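PDB 3G64: putative enoyl-CoA hydratase from Streptomyces coelicolor A3, which probably acts on acyl-CoA thioesters as a member of the crotonase family, perhaps adding water across the double bond of an enoyl-CoA. Local coordinates for residues 27-32 and 64-69; 114-119 and 134-139; 36-41 and 70-75; 128-133 and 160-165. All coordinates share one frame; numbering follows the deposited sequence.

Contact 1 (27-32 and 64-69); sequences VATVTL and ALVLAG
Val30 and Leu65 cross obliquely on one face of a parallel strand pair, CG2 of Val30 lying 3.8 Å from CD1 of Leu65. Val30 holds CG1 anti to its backbone N (chi1 180°); CG2, beside that N, turns back to Leu65, while CG1 comes within 4.2 Å of Leu67 CD1. Leu67 also has CG anti to N, but its chi2 of 53° swings CD1 towards 27-32, where it meets CD2 of Leu32 at 4.1 Å. Ala28 completes this row, its CB 4.1 Å from CG of Leu65. The other face, with Val27, Thr29 and Thr31 beside Ala64, Val66 and Ala68, is packed less closely: CG2 of Thr29 stays 4.3 Å from CB of Val66. Five backbone hydrogen bonds run from Ala28 N to Ala64 O at one end to Leu32 N to Ala68 O at the other, and Val30 N to Val66 O is straight (180°, 2.8 Å). The two strands belong to a beta-alpha-beta unit whose connecting helix 43-58 packs on Val30 and Leu65, while helix 205-217 lies on Val27 and Val66. Strand 19-24 runs antiparallel beside 27-32, and strand 116-120 continues the parallel sheet beyond 64-69.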
# COMPACT_ATOMS: atom_id res chain seq x y z
N VAL A 27 -3.02 -19.27 24.92
CA VAL A 27 -3.18 -19.41 23.48
C VAL A 27 -4.52 -20.06 23.17
O VAL A 27 -4.80 -21.16 23.63
CB VAL A 27 -2.07 -20.27 22.85
CG1 VAL A 27 -2.35 -20.49 21.38
CG2 VAL A 27 -0.74 -19.60 23.02
N ALA A 28 -5.38 -19.36 22.43
CA ALA A 28 -6.63 -19.96 21.96
C ALA A 28 -6.40 -20.61 20.61
O ALA A 28 -5.77 -20.02 19.73
CB ALA A 28 -7.70 -18.90 21.87
N THR A 29 -6.93 -21.82 20.43
CA THR A 29 -6.97 -22.42 19.11
C THR A 29 -8.42 -22.59 18.69
O THR A 29 -9.22 -23.21 19.40
CB THR A 29 -6.26 -23.79 19.07
OG1 THR A 29 -4.93 -23.63 19.58
CG2 THR A 29 -6.18 -24.31 17.64
N VAL A 30 -8.77 -22.01 17.55
CA VAL A 30 -10.13 -22.10 17.03
C VAL A 30 -10.02 -22.95 15.78
O VAL A 30 -9.41 -22.55 14.78
CB VAL A 30 -10.73 -20.70 16.70
CG1 VAL A 30 -12.16 -20.83 16.14
CG2 VAL A 30 -10.73 -19.80 17.95
N THR A 31 -10.57 -24.15 15.83
CA THR A 31 -10.56 -24.99 14.66
C THR A 31 -11.95 -25.01 14.03
O THR A 31 -12.93 -25.38 14.69
CB THR A 31 -10.13 -26.41 15.00
OG1 THR A 31 -8.91 -26.36 15.77
CG2 THR A 31 -9.94 -27.20 13.72
N LEU A 32 -12.03 -24.59 12.77
CA LEU A 32 -13.29 -24.63 12.04
C LEU A 32 -13.87 -26.04 12.02
O LEU A 32 -13.15 -27.03 11.91
CB LEU A 32 -13.10 -24.12 10.62
CG LEU A 32 -12.58 -22.69 10.60
CD1 LEU A 32 -12.29 -22.30 9.17
CD2 LEU A 32 -13.61 -21.72 11.26
N ALA A 64 -2.76 -14.89 22.29
CA ALA A 64 -2.61 -15.24 20.87
C ALA A 64 -3.73 -16.17 20.47
O ALA A 64 -4.25 -16.95 21.29
CB ALA A 64 -1.26 -15.92 20.59
N LEU A 65 -4.10 -16.12 19.20
CA LEU A 65 -5.14 -17.01 18.71
C LEU A 65 -4.73 -17.60 17.36
O LEU A 65 -4.29 -16.88 16.44
CB LEU A 65 -6.49 -16.27 18.64
CG LEU A 65 -7.70 -17.10 18.16
CD1 LEU A 65 -9.00 -16.53 18.72
CD2 LEU A 65 -7.76 -17.16 16.64
N VAL A 66 -4.86 -18.91 17.27
CA VAL A 66 -4.64 -19.64 16.02
C VAL A 66 -5.99 -20.01 15.43
O VAL A 66 -6.87 -20.55 16.12
CB VAL A 66 -3.83 -20.93 16.25
CG1 VAL A 66 -3.69 -21.72 14.94
CG2 VAL A 66 -2.45 -20.61 16.85
N LEU A 67 -6.16 -19.70 14.15
CA LEU A 67 -7.35 -20.10 13.42
C LEU A 67 -6.94 -21.24 12.47
O LEU A 67 -6.07 -21.09 11.64
CB LEU A 67 -7.90 -18.89 12.65
CG LEU A 67 -9.17 -19.02 11.77
CD1 LEU A 67 -10.33 -19.61 12.55
CD2 LEU A 67 -9.59 -17.65 11.15
N ALA A 68 -7.59 -22.39 12.61
CA ALA A 68 -7.19 -23.58 11.86
C ALA A 68 -8.40 -24.30 11.25
O ALA A 68 -9.54 -24.02 11.62
CB ALA A 68 -6.43 -24.51 12.75
N GLY A 69 -8.12 -25.21 10.32
CA GLY A 69 -9.13 -26.06 9.71
C GLY A 69 -8.61 -27.49 9.55
O GLY A 69 -7.47 -27.69 9.15

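Contact 2 (114-119 and 134-139); sequences FPVIAA and AADFRV
Asp136 reaches back to the start of the neighbouring strand, where its OD2 accepts from Val116 N at 2.7 Å through the anti lone pair. Its CG sits beside its own backbone N (chi1 -56°), which carries OD2 to Val116 N, the two side chains crossing at about a right angle. Charge pairing adds to this grip: OD2 also meets Lys228 and OD1 meets Arg110, so the buried acid is satisfied by two cations and a backbone N-H, a setting likely to favour its ionised form. Among the backbone bonds, Val116 O receives Phe137 N at 3.1 Å and, weakly, Asp136 N; Ala118 N to Phe137 O and Val139 N to Ala118 O carry on the parallel ladder. Apolar contacts on one face bring CG1 of Ile117 to 4.0 Å from CD2 of Phe137 and CG2 of Ile117 alongside CG2 of Val139 at 3.9 Å. Ala118 points to the other face. Two flanking loop residues join in: CB of Pro115 sits at the Phe137 ring edge, and CB of Ala135, just after helix 127-134, touches CB of Ala118 at 3.9 Å. Helix 205-217 packs on Ile117 and Phe137, helix 92-111 on Val116, strand 64-69 flanks 116-120, and Met180 and Leu181 of the second subunit pack on Pro115 and Phe137.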
# COMPACT_ATOMS: atom_id res chain seq x y z
N PHE A 114 -5.00 -9.11 20.56
CA PHE A 114 -4.01 -10.19 20.53
C PHE A 114 -3.84 -10.56 19.09
O PHE A 114 -4.76 -10.40 18.29
CB PHE A 114 -4.44 -11.43 21.33
CG PHE A 114 -5.89 -11.82 21.15
CD1 PHE A 114 -6.29 -12.59 20.05
CD2 PHE A 114 -6.85 -11.43 22.08
CE1 PHE A 114 -7.63 -12.94 19.88
CE2 PHE A 114 -8.18 -11.77 21.93
CZ PHE A 114 -8.58 -12.53 20.81
N PRO A 115 -2.65 -11.05 18.74
CA PRO A 115 -2.34 -11.50 17.38
C PRO A 115 -3.16 -12.74 17.00
O PRO A 115 -3.38 -13.65 17.81
CB PRO A 115 -0.84 -11.89 17.43
CG PRO A 115 -0.42 -11.75 18.85
CD PRO A 115 -1.53 -11.24 19.69
N VAL A 116 -3.59 -12.75 15.75
CA VAL A 116 -4.33 -13.87 15.21
C VAL A 116 -3.47 -14.49 14.12
O VAL A 116 -2.91 -13.77 13.28
CB VAL A 116 -5.69 -13.39 14.64
CG1 VAL A 116 -6.39 -14.51 13.87
CG2 VAL A 116 -6.56 -12.86 15.79
N ILE A 117 -3.34 -15.82 14.16
CA ILE A 117 -2.50 -16.54 13.22
C ILE A 117 -3.36 -17.56 12.44
O ILE A 117 -4.05 -18.38 13.04
CB ILE A 117 -1.40 -17.30 14.01
CG1 ILE A 117 -0.57 -16.29 14.81
CG2 ILE A 117 -0.55 -18.20 13.08
CD1 ILE A 117 -0.11 -16.83 16.13
N ALA A 118 -3.34 -17.49 11.12
CA ALA A 118 -4.05 -18.48 10.30
C ALA A 118 -3.11 -19.60 9.87
O ALA A 118 -2.05 -19.33 9.27
CB ALA A 118 -4.72 -17.82 9.08
N ALA A 119 -3.48 -20.83 10.21
CA ALA A 119 -2.66 -22.00 9.88
C ALA A 119 -3.21 -22.56 8.57
O ALA A 119 -4.27 -23.20 8.56
CB ALA A 119 -2.78 -23.06 11.00
N ALA A 134 -7.31 -11.39 6.93
CA ALA A 134 -7.51 -10.50 8.08
C ALA A 134 -6.56 -10.82 9.24
O ALA A 134 -6.25 -9.95 10.06
CB ALA A 134 -8.96 -10.54 8.55
N ALA A 135 -6.11 -12.06 9.30
CA ALA A 135 -5.19 -12.50 10.35
C ALA A 135 -3.92 -11.65 10.33
O ALA A 135 -3.53 -11.09 9.29
CB ALA A 135 -4.82 -14.02 10.14
N ASP A 136 -3.29 -11.54 11.49
CA ASP A 136 -2.03 -10.83 11.55
C ASP A 136 -0.92 -11.62 10.86
O ASP A 136 -0.02 -11.03 10.22
CB ASP A 136 -1.70 -10.53 13.01
CG ASP A 136 -2.83 -9.74 13.67
OD1 ASP A 136 -2.98 -8.55 13.33
OD2 ASP A 136 -3.61 -10.32 14.47
N PHE A 137 -0.99 -12.96 10.99
CA PHE A 137 0.01 -13.85 10.41
C PHE A 137 -0.67 -14.95 9.60
O PHE A 137 -1.69 -15.50 10.04
CB PHE A 137 0.92 -14.50 11.48
CG PHE A 137 1.72 -13.52 12.30
CD1 PHE A 137 3.04 -13.24 11.97
CD2 PHE A 137 1.16 -12.91 13.41
CE1 PHE A 137 3.79 -12.34 12.74
CE2 PHE A 137 1.90 -11.99 14.18
CZ PHE A 137 3.21 -11.71 13.84
N ARG A 138 -0.09 -15.26 8.43
CA ARG A 138 -0.49 -16.43 7.64
C ARG A 138 0.70 -17.41 7.55
O ARG A 138 1.72 -17.16 6.89
CB ARG A 138 -0.96 -16.02 6.24
CG ARG A 138 -2.39 -15.36 6.21
CD ARG A 138 -2.57 -14.41 5.01
NE ARG A 138 -1.65 -13.29 5.15
CZ ARG A 138 -1.79 -12.29 6.02
NH1 ARG A 138 -0.86 -11.35 6.11
NH2 ARG A 138 -2.87 -12.22 6.81
N VAL A 139 0.56 -18.52 8.26
CA VAL A 139 1.58 -19.59 8.27
C VAL A 139 1.06 -20.71 7.37
O VAL A 139 0.07 -21.35 7.67
CB VAL A 139 1.80 -20.06 9.72
CG1 VAL A 139 2.72 -21.27 9.78
CG2 VAL A 139 2.35 -18.88 10.57

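Contact 3 (36-41 and 70-75); sequences DKLNAL and EGRGFC
The amide of Asn39 spends its ND2 on two backbone carbonyls of the facing loop, both tilted slightly from the amide plane. Glu70 O takes one bond at 2.9 Å on an in-plane lone pair; Phe74 O takes the other at 3.0 Å, with ND2 well above that carbonyl's plane. A water 2.7 Å from Asn39 OD1 accepts from Glu70 N. At the guanidinium edge of Arg72, a second water lies in plane and links NH1 to Asp36 O, which it approaches to 2.7 Å. These loops follow strands 27-32 and 64-69 in the crotonase fold; in relatives the second one supplies an N-H of the oxyanion hole. A type I' turn from Lys37 to Ala40 places Leu38 and Asn39 at positive phi and, with the Asn39 CG beside its own backbone N (chi1 -54°), directs the amide at 70-75. An alanine in place of Asn39 would probably leave the Glu70 and Phe74 carbonyls without this shared donor and the two loops less firmly tied. Leu38, modelled in two conformers, has CD2 of one of them 3.6 Å from Gly73 N, a contact that is doubtful for that reason. Leu38 O receives a CA-H contact from Cys75 at 3.4 Å from its CA, and CG of Leu41 lies 3.9 Å from Cys75 SG.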
# COMPACT_ATOMS: atom_id res chain seq x y z
N ASP A 36 -15.31 -32.66 6.45
CA ASP A 36 -15.89 -33.37 5.30
C ASP A 36 -16.45 -32.41 4.25
O ASP A 36 -16.72 -32.81 3.13
CB ASP A 36 -16.99 -34.35 5.75
CG ASP A 36 -16.47 -35.43 6.72
OD1 ASP A 36 -15.24 -35.64 6.81
OD2 ASP A 36 -17.32 -36.07 7.39
N LYS A 37 -16.66 -31.16 4.64
CA LYS A 37 -17.16 -30.14 3.71
C LYS A 37 -16.10 -29.06 3.51
O LYS A 37 -16.42 -27.94 3.10
CB LYS A 37 -18.39 -29.44 4.29
CG LYS A 37 -19.56 -30.33 4.57
CD LYS A 37 -20.81 -29.48 4.78
CE LYS A 37 -22.06 -30.24 4.35
NZ LYS A 37 -22.19 -30.46 2.87
N LEU A 38 -14.84 -29.39 3.80
CA LEU A 38 -13.77 -28.41 3.68
C LEU A 38 -14.09 -27.20 4.56
O LEU A 38 -13.86 -26.05 4.18
CB LEU A 38 -13.59 -28.01 2.21
CG LEU A 38 -12.93 -29.15 1.41
CD1 LEU A 38 -13.11 -28.95 -0.09
CD2 LEU A 38 -11.46 -29.30 1.77
N ASN A 39 -14.68 -27.47 5.71
CA ASN A 39 -14.96 -26.46 6.71
C ASN A 39 -15.82 -25.29 6.23
O ASN A 39 -15.74 -24.18 6.77
CB ASN A 39 -13.63 -25.99 7.26
CG ASN A 39 -12.81 -27.17 7.77
OD1 ASN A 39 -13.35 -28.02 8.48
ND2 ASN A 39 -11.52 -27.22 7.41
N ALA A 40 -16.66 -25.55 5.22
CA ALA A 40 -17.58 -24.53 4.74
C ALA A 40 -18.39 -23.93 5.90
O ALA A 40 -18.96 -24.64 6.74
CB ALA A 40 -18.53 -25.10 3.66
N LEU A 41 -18.46 -22.61 5.90
CA LEU A 41 -19.09 -21.86 6.97
C LEU A 41 -20.61 -21.79 6.86
O LEU A 41 -21.18 -21.64 5.77
CB LEU A 41 -18.52 -20.44 6.98
CG LEU A 41 -17.02 -20.33 7.20
CD1 LEU A 41 -16.54 -18.88 6.94
CD2 LEU A 41 -16.70 -20.78 8.60
N GLU A 70 -9.42 -28.49 9.88
CA GLU A 70 -8.98 -29.88 9.67
C GLU A 70 -9.45 -30.44 8.33
O GLU A 70 -10.30 -29.83 7.67
CB GLU A 70 -9.42 -30.78 10.82
CG GLU A 70 -8.51 -30.65 12.02
CD GLU A 70 -9.06 -31.30 13.28
OE1 GLU A 70 -10.18 -31.86 13.23
OE2 GLU A 70 -8.36 -31.24 14.32
N GLY A 71 -8.88 -31.57 7.92
CA GLY A 71 -9.23 -32.19 6.66
C GLY A 71 -8.33 -31.79 5.52
O GLY A 71 -7.17 -31.47 5.72
N ARG A 72 -8.88 -31.80 4.31
CA ARG A 72 -8.10 -31.56 3.09
C ARG A 72 -7.75 -30.08 2.85
O ARG A 72 -6.98 -29.77 1.94
CB ARG A 72 -8.87 -32.09 1.87
CG ARG A 72 -9.22 -33.59 1.92
CD ARG A 72 -10.11 -34.02 0.74
NE ARG A 72 -11.40 -33.31 0.70
CZ ARG A 72 -12.53 -33.75 1.25
NH1 ARG A 72 -12.57 -34.91 1.89
NH2 ARG A 72 -13.64 -33.02 1.15
N GLY A 73 -8.35 -29.17 3.61
CA GLY A 73 -8.03 -27.77 3.43
C GLY A 73 -8.52 -26.85 4.53
O GLY A 73 -9.27 -27.23 5.43
N PHE A 74 -8.09 -25.60 4.44
CA PHE A 74 -8.38 -24.64 5.48
C PHE A 74 -9.88 -24.29 5.53
O PHE A 74 -10.54 -24.56 6.54
CB PHE A 74 -7.53 -23.38 5.29
CG PHE A 74 -7.83 -22.30 6.29
CD1 PHE A 74 -7.44 -22.43 7.61
CD2 PHE A 74 -8.49 -21.14 5.89
CE1 PHE A 74 -7.69 -21.42 8.53
CE2 PHE A 74 -8.75 -20.12 6.80
CZ PHE A 74 -8.36 -20.26 8.12
N CYS A 75 -10.41 -23.71 4.45
CA CYS A 75 -11.82 -23.29 4.44
C CYS A 75 -12.21 -22.93 3.01
O CYS A 75 -11.58 -22.07 2.39
CB CYS A 75 -12.01 -22.05 5.33
SG CYS A 75 -13.79 -21.50 5.45
O HOH W 1 -15.71 -35.18 2.27
O HOH W 2 -11.91 -28.77 10.58

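Contact 4 (128-133 and 160-165); sequences GAVLAL and MGAAYL
Val130, Leu131 and Leu133 of helix 127-134 pack in a buried contact between apolar side chains against Met160, Ala162 and Leu165, where the chain enters helix 162-170. Val130 lies at the middle of it. Its CG1, anti to the backbone N (chi1 -171°), meets CG of Met160 at 3.9 Å and stands 3.6 Å from Met160 O, while its CG2 touches CB of Ala162 at 3.8 Å. Met160, a selenomethionine in the crystal, places CG between its own backbone N and carbonyl carbon (chi1 62°), the crowded position, and its chain then bends at the selenium so that CE ends 4.2 Å from CD2 of Leu131. One turn on, Leu133 and Leu165 slide past each other in opposite directions, CD2 of Leu133 lying 3.8 Å from CB of Leu165. Gly161, at the N-cap of helix 162-170, has backbone angles that suit glycine, and its N is hydrogen-bonded to Asp246 of the third subunit. Val106 of helix 92-111 touches Val130, Met160 and Leu165. An alanine in place of Val130 would probably open a gap between helix 127-134 and the Met160 and Ala162 side chains and leave the Met160 chain freer to turn. With no hydrogen bond passing between the two segments, the fit rests on the shapes of apolar side chains, one of them carrying selenium, rather than on directional bonds.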
# COMPACT_ATOMS: atom_id res chain seq x y z
N GLY A 128 -13.09 -17.96 3.39
CA GLY A 128 -11.88 -18.58 3.94
C GLY A 128 -10.61 -17.78 3.63
O GLY A 128 -9.73 -17.60 4.48
N ALA A 129 -10.53 -17.29 2.40
CA ALA A 129 -9.40 -16.46 2.01
C ALA A 129 -9.44 -15.09 2.73
O ALA A 129 -8.39 -14.54 3.06
CB ALA A 129 -9.41 -16.26 0.46
N VAL A 130 -10.63 -14.55 3.00
CA VAL A 130 -10.67 -13.23 3.64
C VAL A 130 -10.35 -13.33 5.11
O VAL A 130 -9.69 -12.45 5.67
CB VAL A 130 -12.01 -12.46 3.43
CG1 VAL A 130 -11.88 -10.96 3.96
CG2 VAL A 130 -12.39 -12.48 1.96
N LEU A 131 -10.80 -14.40 5.75
CA LEU A 131 -10.42 -14.65 7.14
C LEU A 131 -8.90 -14.80 7.24
O LEU A 131 -8.28 -14.24 8.14
CB LEU A 131 -11.10 -15.93 7.65
CG LEU A 131 -12.60 -15.74 7.91
CD1 LEU A 131 -13.21 -17.07 8.39
CD2 LEU A 131 -12.83 -14.60 8.93
N ALA A 132 -8.30 -15.52 6.31
CA ALA A 132 -6.84 -15.64 6.28
C ALA A 132 -6.20 -14.25 6.11
O ALA A 132 -5.27 -13.89 6.81
CB ALA A 132 -6.41 -16.58 5.15
N LEU A 133 -6.73 -13.47 5.18
CA LEU A 133 -6.17 -12.16 4.89
C LEU A 133 -6.28 -11.21 6.11
O LEU A 133 -5.43 -10.35 6.31
CB LEU A 133 -6.94 -11.57 3.68
CG LEU A 133 -6.52 -10.23 3.07
CD1 LEU A 133 -5.09 -10.35 2.51
CD2 LEU A 133 -7.52 -9.85 1.98
N MSE A 160 -16.92 -8.61 2.70
CA MSE A 160 -16.44 -8.62 4.08
C MSE A 160 -15.04 -8.01 4.28
O MSE A 160 -14.23 -8.49 5.09
CB MSE A 160 -16.57 -10.05 4.67
CG MSE A 160 -15.74 -11.12 3.97
SE MSE A 160 -16.37 -12.95 4.42
CE MSE A 160 -15.66 -13.11 6.24
N GLY A 161 -14.76 -6.93 3.56
CA GLY A 161 -13.51 -6.21 3.76
C GLY A 161 -12.37 -6.55 2.81
O GLY A 161 -11.31 -5.95 2.89
N ALA A 162 -12.58 -7.50 1.90
CA ALA A 162 -11.49 -7.96 1.04
C ALA A 162 -10.94 -6.84 0.14
O ALA A 162 -9.77 -6.79 -0.11
CB ALA A 162 -11.96 -9.13 0.17
N ALA A 163 -11.80 -5.96 -0.34
CA ALA A 163 -11.33 -4.92 -1.24
C ALA A 163 -10.64 -3.79 -0.47
O ALA A 163 -9.92 -2.97 -1.06
CB ALA A 163 -12.47 -4.36 -2.09
N TYR A 164 -10.85 -3.74 0.84
CA TYR A 164 -10.07 -2.83 1.69
C TYR A 164 -8.72 -3.48 2.03
O TYR A 164 -7.64 -2.87 1.85
CB TYR A 164 -10.85 -2.53 2.98
CG TYR A 164 -10.08 -1.78 4.03
CD1 TYR A 164 -10.05 -0.37 4.05
CD2 TYR A 164 -9.37 -2.46 5.03
CE1 TYR A 164 -9.33 0.33 5.04
CE2 TYR A 164 -8.63 -1.78 6.01
CZ TYR A 164 -8.62 -0.39 6.02
OH TYR A 164 -7.89 0.26 7.02
N LEU A 165 -8.76 -4.72 2.52
CA LEU A 165 -7.51 -5.33 2.98
C LEU A 165 -6.58 -5.71 1.83
O LEU A 165 -5.38 -5.49 1.91
CB LEU A 165 -7.80 -6.57 3.80
CG LEU A 165 -8.44 -6.30 5.17
CD1 LEU A 165 -8.94 -7.64 5.76
CD2 LEU A 165 -7.44 -5.61 6.12

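Overall arrangement
Contacts 1 and 2 belong to one sheet, their centres 9 Å apart, and are joined where Leu65 O lies 2.7 Å from Ile117 N, a probable hydrogen bond. Contact 3 continues from the ends of both contact 1 strands. It also meets contact 4: CB of Cys75 is 3.7 Å from CA of Gly128. In crotonase relatives the loop after the second strand and the start of the helix carrying 128-133 furnish the oxyanion-hole N-H groups, so this junction probably borders the active site. Contacts 2 and 4, centres 12 Å apart, share the helix-to-strand passage, with Arg138 NH2 2.9 Å from Ala132 O. A bound zinc ion lies about 11 Å from the Leu165 side chain.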